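PDB 5M45: acetone carboxylase alpha subunit from Xanthobacter autotrophicus Py2, which is the alpha subunit of a multi-subunit, metal-containing carboxylase and belongs to the hydantoinase B/oxoprolinase family. Local coordinates for residues P285-A299 with A310-I324. Residues are numbered along the deposited sequence; the frame is centred on the assembly and turned at random.
Sequences PGTYRQVGFVDVPYA and AKLDTIMHAPCEMTI
Strands 286-297 and 313-324 form a long antiparallel hairpin in a mixed sheet, joined by paired backbone bonds such as Y288 N to M322 O and M322 N to Y288 O, both 2.8 Å. Strand 286-297 is outermost within its chain, but through G286, T287 and Y288 the sheet runs on into another protein's chain. Helix 401-422 packs on the face carrying Y288, V294 and V296, helix 712-724 on that of I315 and H317. G286 takes a backbone conformation in which a CB would strike the preceding carbonyl oxygen.

On the first of these faces M322 SD lies 4.8 Å from the centroid of the Y288 ring, oblique to it, a Met-aromatic contact; I324 CD1 also reaches Y288 CE1 (3.8 Å). The polarisable sulfur can lie close to the ring, and the phenol joins a large apolar surface to an OH satisfied by I284 O. On the other face, the rings of F293 and H317 run side by side, planes at 15° but slid apart, with F293 CE2 3.5 Å from H317 CD2. P319 CD covers one face of the imidazole, whose nitrogens bond to S721 and to an aromatic side chain of another protein's chain. Further along, one water bridges T287 OG1, T323 OG1 and E321 OE1, E321 reaching it on a fully extended chain.

Where the strands give way to the long connecting loop, D313 OD1 accepts A299 N (3.1 Å) from above its carboxylate plane, while K311, bent at chi2 and chi3 (-76° and -69°), curls its NZ back to Y298 O at 2.9 Å and also bonds V303 O. Backbone bonds thus set the register, whereas these two charged side chains probably help to hold the start and end of the connection through main-chain groups beyond the regular pairing.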
loop_
_atom_site.group_PDB
_atom_site.type_symbol
_atom_site.label_atom_id
_atom_site.label_comp_id
_atom_site.label_asym_id
_atom_site.label_seq_id
_atom_site.Cartn_x
_atom_site.Cartn_y
_atom_site.Cartn_z
ATOM N N PRO A 285 47.543 -6.493 -9.682
ATOM C CA PRO A 285 46.923 -7.736 -9.240
ATOM C C PRO A 285 47.252 -8.059 -7.784
ATOM O O PRO A 285 48.345 -7.747 -7.324
ATOM C CB PRO A 285 47.554 -8.792 -10.164
ATOM C CG PRO A 285 48.886 -8.207 -10.544
ATOM C CD PRO A 285 48.631 -6.736 -10.650
ATOM N N GLY A 286 46.318 -8.695 -7.084
ATOM C CA GLY A 286 46.478 -8.971 -5.661
ATOM C C GLY A 286 45.174 -9.096 -4.890
ATOM O O GLY A 286 44.076 -9.100 -5.500
ATOM N N THR A 287 45.293 -9.240 -3.571
ATOM C CA THR A 287 44.147 -9.292 -2.678
ATOM C C THR A 287 44.135 -8.058 -1.771
ATOM O O THR A 287 45.160 -7.741 -1.170
ATOM C CB THR A 287 44.130 -10.575 -1.832
ATOM O OG1 THR A 287 44.114 -11.691 -2.707
ATOM C CG2 THR A 287 42.911 -10.641 -0.938
ATOM N N TYR A 288 42.993 -7.382 -1.721
ATOM C CA TYR A 288 42.767 -6.136 -0.950
ATOM C C TYR A 288 41.656 -6.412 0.080
ATOM O O TYR A 288 40.596 -6.967 -0.295
ATOM C CB TYR A 288 42.322 -4.989 -1.887
ATOM C CG TYR A 288 43.305 -4.664 -3.017
ATOM C CD1 TYR A 288 43.393 -5.476 -4.162
ATOM C CD2 TYR A 288 44.119 -3.550 -2.961
ATOM C CE1 TYR A 288 44.298 -5.210 -5.174
ATOM C CE2 TYR A 288 45.017 -3.265 -3.984
ATOM C CZ TYR A 288 45.111 -4.094 -5.088
ATOM O OH TYR A 288 46.012 -3.819 -6.104
ATOM N N ARG A 289 41.871 -6.052 1.352
ATOM C CA ARG A 289 40.914 -6.337 2.417
ATOM C C ARG A 289 40.529 -5.025 3.137
ATOM O O ARG A 289 41.393 -4.237 3.491
ATOM C CB ARG A 289 41.490 -7.357 3.429
ATOM C CG ARG A 289 42.049 -8.627 2.790
ATOM C CD ARG A 289 42.706 -9.579 3.809
ATOM N NE ARG A 289 43.449 -10.638 3.086
ATOM C CZ ARG A 289 44.680 -10.518 2.587
ATOM N NH1 ARG A 289 45.437 -9.402 2.757
ATOM N NH2 ARG A 289 45.203 -11.538 1.946
ATOM N N GLN A 290 39.226 -4.814 3.319
ATOM C CA GLN A 290 38.685 -3.589 3.917
ATOM C C GLN A 290 37.275 -3.829 4.476
ATOM O O GLN A 290 36.660 -4.887 4.214
ATOM C CB GLN A 290 38.714 -2.412 2.921
ATOM C CG GLN A 290 38.028 -2.677 1.571
ATOM C CD GLN A 290 38.929 -3.460 0.578
ATOM O OE1 GLN A 290 40.039 -3.014 0.267
ATOM N NE2 GLN A 290 38.457 -4.623 0.115
ATOM N N VAL A 291 36.766 -2.863 5.253
ATOM C CA VAL A 291 35.478 -3.027 5.941
ATOM C C VAL A 291 34.809 -1.657 6.188
ATOM O O VAL A 291 35.499 -0.629 6.321
ATOM C CB VAL A 291 35.643 -3.844 7.234
ATOM C CG1 VAL A 291 36.540 -3.144 8.223
ATOM C CG2 VAL A 291 34.312 -4.196 7.881
ATOM N N GLY A 292 33.471 -1.649 6.226
ATOM C CA GLY A 292 32.690 -0.490 6.684
ATOM C C GLY A 292 31.593 -0.889 7.676
ATOM O O GLY A 292 31.183 -2.041 7.705
ATOM N N PHE A 293 31.136 0.090 8.454
ATOM C CA PHE A 293 30.099 -0.056 9.471
ATOM C C PHE A 293 29.181 1.201 9.476
ATOM O O PHE A 293 29.588 2.290 9.006
ATOM C CB PHE A 293 30.721 -0.144 10.885
ATOM C CG PHE A 293 31.767 -1.200 11.059
ATOM C CD1 PHE A 293 33.118 -0.922 10.818
ATOM C CD2 PHE A 293 31.421 -2.470 11.509
ATOM C CE1 PHE A 293 34.086 -1.911 11.043
ATOM C CE2 PHE A 293 32.387 -3.447 11.702
ATOM C CZ PHE A 293 33.713 -3.166 11.468
ATOM N N VAL A 294 27.984 1.059 10.083
ATOM C CA VAL A 294 27.154 2.209 10.503
ATOM C C VAL A 294 26.171 1.828 11.639
ATOM O O VAL A 294 25.906 0.640 11.873
ATOM C CB VAL A 294 26.445 2.888 9.278
ATOM C CG1 VAL A 294 25.164 2.140 8.884
ATOM C CG2 VAL A 294 26.159 4.379 9.523
ATOM N N ASP A 295 25.679 2.837 12.359
ATOM C CA ASP A 295 24.855 2.649 13.558
ATOM C C ASP A 295 23.349 2.672 13.317
ATOM O O ASP A 295 22.883 3.448 12.483
ATOM C CB ASP A 295 25.230 3.664 14.650
ATOM C CG ASP A 295 25.028 5.149 14.236
ATOM O OD1 ASP A 295 25.610 5.604 13.210
ATOM O OD2 ASP A 295 24.331 5.898 14.977
ATOM N N VAL A 296 22.620 1.825 14.057
ATOM C CA VAL A 296 21.155 1.814 14.107
ATOM C C VAL A 296 20.684 1.906 15.581
ATOM O O VAL A 296 20.405 0.876 16.210
ATOM C CB VAL A 296 20.583 0.572 13.426
ATOM C CG1 VAL A 296 19.059 0.629 13.400
ATOM C CG2 VAL A 296 21.117 0.440 11.995
ATOM N N PRO A 297 20.570 3.155 16.123
ATOM C CA PRO A 297 20.217 3.350 17.537
ATOM C C PRO A 297 18.689 3.330 17.805
ATOM O O PRO A 297 18.097 4.356 18.206
ATOM C CB PRO A 297 20.868 4.695 17.881
ATOM C CG PRO A 297 20.901 5.447 16.604
ATOM C CD PRO A 297 21.153 4.389 15.545
ATOM N N TYR A 298 18.071 2.142 17.609
ATOM C CA TYR A 298 16.610 2.024 17.734
ATOM C C TYR A 298 16.136 1.818 19.172
ATOM O O TYR A 298 14.932 1.815 19.418
ATOM C CB TYR A 298 16.041 0.942 16.790
ATOM C CG TYR A 298 15.621 1.409 15.394
ATOM C CD1 TYR A 298 16.259 2.489 14.752
ATOM C CD2 TYR A 298 14.600 0.761 14.707
ATOM C CE1 TYR A 298 15.888 2.890 13.473
ATOM C CE2 TYR A 298 14.217 1.155 13.435
ATOM C CZ TYR A 298 14.859 2.221 12.818
ATOM O OH TYR A 298 14.497 2.622 11.556
ATOM N N ALA A 299 17.042 1.653 20.122
ATOM C CA ALA A 299 16.658 1.552 21.548
ATOM C C ALA A 299 16.156 2.879 22.144
ATOM O O ALA A 299 15.363 2.851 23.092
ATOM C CB ALA A 299 17.785 0.967 22.400
ATOM N N ALA A 310 11.503 -4.789 17.229
ATOM C CA ALA A 310 12.418 -3.866 16.534
ATOM C C ALA A 310 13.182 -2.919 17.448
ATOM O O ALA A 310 14.052 -2.161 16.956
ATOM C CB ALA A 310 11.643 -3.040 15.482
ATOM N N LYS A 311 12.851 -2.903 18.746
ATOM C CA LYS A 311 13.457 -1.961 19.686
ATOM C C LYS A 311 14.764 -2.489 20.235
ATOM O O LYS A 311 14.804 -3.077 21.322
ATOM C CB LYS A 311 12.540 -1.613 20.844
ATOM C CG LYS A 311 11.324 -0.811 20.483
ATOM C CD LYS A 311 11.589 0.668 20.207
ATOM C CE LYS A 311 11.989 1.478 21.454
ATOM N NZ LYS A 311 12.663 2.725 20.934
ATOM N N LEU A 312 15.837 -2.247 19.483
ATOM C CA LEU A 312 17.197 -2.604 19.904
ATOM C C LEU A 312 18.221 -1.830 19.096
ATOM O O LEU A 312 17.934 -1.367 17.955
ATOM C CB LEU A 312 17.460 -4.120 19.793
ATOM C CG LEU A 312 17.715 -4.763 18.422
ATOM C CD1 LEU A 312 18.466 -6.076 18.557
ATOM C CD2 LEU A 312 16.426 -4.962 17.636
ATOM N N ASP A 313 19.411 -1.713 19.677
ATOM C CA ASP A 313 20.581 -1.086 19.034
ATOM C C ASP A 313 21.356 -2.123 18.230
ATOM O O ASP A 313 21.704 -3.158 18.785
ATOM C CB ASP A 313 21.504 -0.487 20.105
ATOM C CG ASP A 313 20.939 0.800 20.754
ATOM O OD1 ASP A 313 20.151 1.544 20.153
ATOM O OD2 ASP A 313 21.340 1.095 21.913
ATOM N N THR A 314 21.569 -1.877 16.931
ATOM C CA THR A 314 22.405 -2.735 16.104
ATOM C C THR A 314 23.411 -1.902 15.262
ATOM O O THR A 314 23.301 -0.663 15.149
ATOM C CB THR A 314 21.605 -3.658 15.148
ATOM O OG1 THR A 314 20.808 -2.892 14.214
ATOM C CG2 THR A 314 20.721 -4.642 15.926
ATOM N N ILE A 315 24.393 -2.625 14.693
ATOM C CA ILE A 315 25.455 -2.092 13.868
ATOM C C ILE A 315 25.538 -2.919 12.563
ATOM O O ILE A 315 25.616 -4.175 12.594
ATOM C CB ILE A 315 26.826 -2.157 14.592
ATOM C CG1 ILE A 315 26.787 -1.344 15.892
ATOM C CG2 ILE A 315 27.961 -1.672 13.681
ATOM C CD1 ILE A 315 28.022 -1.439 16.759
ATOM N N MET A 316 25.534 -2.209 11.431
ATOM C CA MET A 316 25.788 -2.833 10.122
ATOM C C MET A 316 27.304 -3.172 9.993
ATOM O O MET A 316 28.152 -2.341 10.357
ATOM C CB MET A 316 25.388 -1.856 8.998
ATOM C CG MET A 316 25.535 -2.418 7.575
ATOM S SD MET A 316 27.216 -2.487 6.901
ATOM C CE MET A 316 27.466 -0.773 6.445
ATOM N N HIS A 317 27.587 -4.358 9.464
ATOM C CA HIS A 317 28.934 -4.881 9.172
ATOM C C HIS A 317 29.022 -5.277 7.669
ATOM O O HIS A 317 28.193 -6.066 7.172
ATOM C CB HIS A 317 29.180 -6.097 10.068
ATOM C CG HIS A 317 30.509 -6.756 9.911
ATOM N ND1 HIS A 317 30.662 -8.130 9.961
ATOM C CD2 HIS A 317 31.752 -6.246 9.714
ATOM C CE1 HIS A 317 31.935 -8.439 9.766
ATOM N NE2 HIS A 317 32.614 -7.312 9.607
ATOM N N ALA A 318 30.014 -4.716 6.954
ATOM C CA ALA A 318 30.255 -5.028 5.538
ATOM C C ALA A 318 31.753 -5.195 5.216
ATOM O O ALA A 318 32.398 -4.261 4.713
ATOM C CB ALA A 318 29.644 -3.930 4.640
ATOM N N PRO A 319 32.316 -6.380 5.526
ATOM C CA PRO A 319 33.679 -6.660 5.126
ATOM C C PRO A 319 33.718 -7.069 3.630
ATOM O O PRO A 319 32.773 -7.671 3.148
ATOM C CB PRO A 319 34.058 -7.860 6.011
ATOM C CG PRO A 319 32.786 -8.606 6.165
ATOM C CD PRO A 319 31.700 -7.547 6.199
ATOM N N CYS A 320 34.812 -6.744 2.935
ATOM C CA CYS A 320 34.989 -7.091 1.537
ATOM C C CYS A 320 36.414 -7.601 1.277
ATOM O O CYS A 320 37.401 -6.930 1.658
ATOM C CB CYS A 320 34.738 -5.883 0.629
ATOM S SG CYS A 320 34.984 -6.298 -1.138
ATOM N N GLU A 321 36.489 -8.794 0.679
ATOM C CA GLU A 321 37.725 -9.328 0.109
ATOM C C GLU A 321 37.677 -9.074 -1.403
ATOM O O GLU A 321 36.824 -9.647 -2.131
ATOM C CB GLU A 321 37.889 -10.831 0.414
ATOM C CG GLU A 321 39.191 -11.411 -0.129
ATOM C CD GLU A 321 39.413 -12.882 0.202
ATOM O OE1 GLU A 321 40.488 -13.364 -0.214
ATOM O OE2 GLU A 321 38.534 -13.589 0.793
ATOM N N MET A 322 38.574 -8.217 -1.865
ATOM C CA MET A 322 38.618 -7.780 -3.277
ATOM C C MET A 322 39.857 -8.443 -3.946
ATOM O O MET A 322 40.961 -8.266 -3.458
ATOM C CB MET A 322 38.689 -6.230 -3.367
ATOM C CG MET A 322 38.955 -5.613 -4.762
ATOM S SD MET A 322 39.467 -3.857 -4.662
ATOM C CE MET A 322 37.947 -3.116 -3.966
ATOM N N THR A 323 39.654 -9.184 -5.029
ATOM C CA THR A 323 40.727 -9.873 -5.760
ATOM C C THR A 323 40.819 -9.337 -7.200
ATOM O O THR A 323 39.836 -9.414 -7.928
ATOM C CB THR A 323 40.482 -11.405 -5.810
ATOM O OG1 THR A 323 40.314 -11.892 -4.491
ATOM C CG2 THR A 323 41.680 -12.154 -6.427
ATOM N N ILE A 324 41.975 -8.777 -7.586
ATOM C CA ILE A 324 42.240 -8.366 -8.970
ATOM C C ILE A 324 43.171 -9.431 -9.543
ATOM O O ILE A 324 44.240 -9.697 -8.976
ATOM C CB ILE A 324 42.860 -6.950 -9.018
ATOM C CG1 ILE A 324 41.867 -5.921 -8.445
ATOM C CG2 ILE A 324 43.225 -6.534 -10.446
ATOM C CD1 ILE A 324 42.379 -4.502 -8.348
HETATM O O HOH W 1 41.873 -13.246 -2.777
#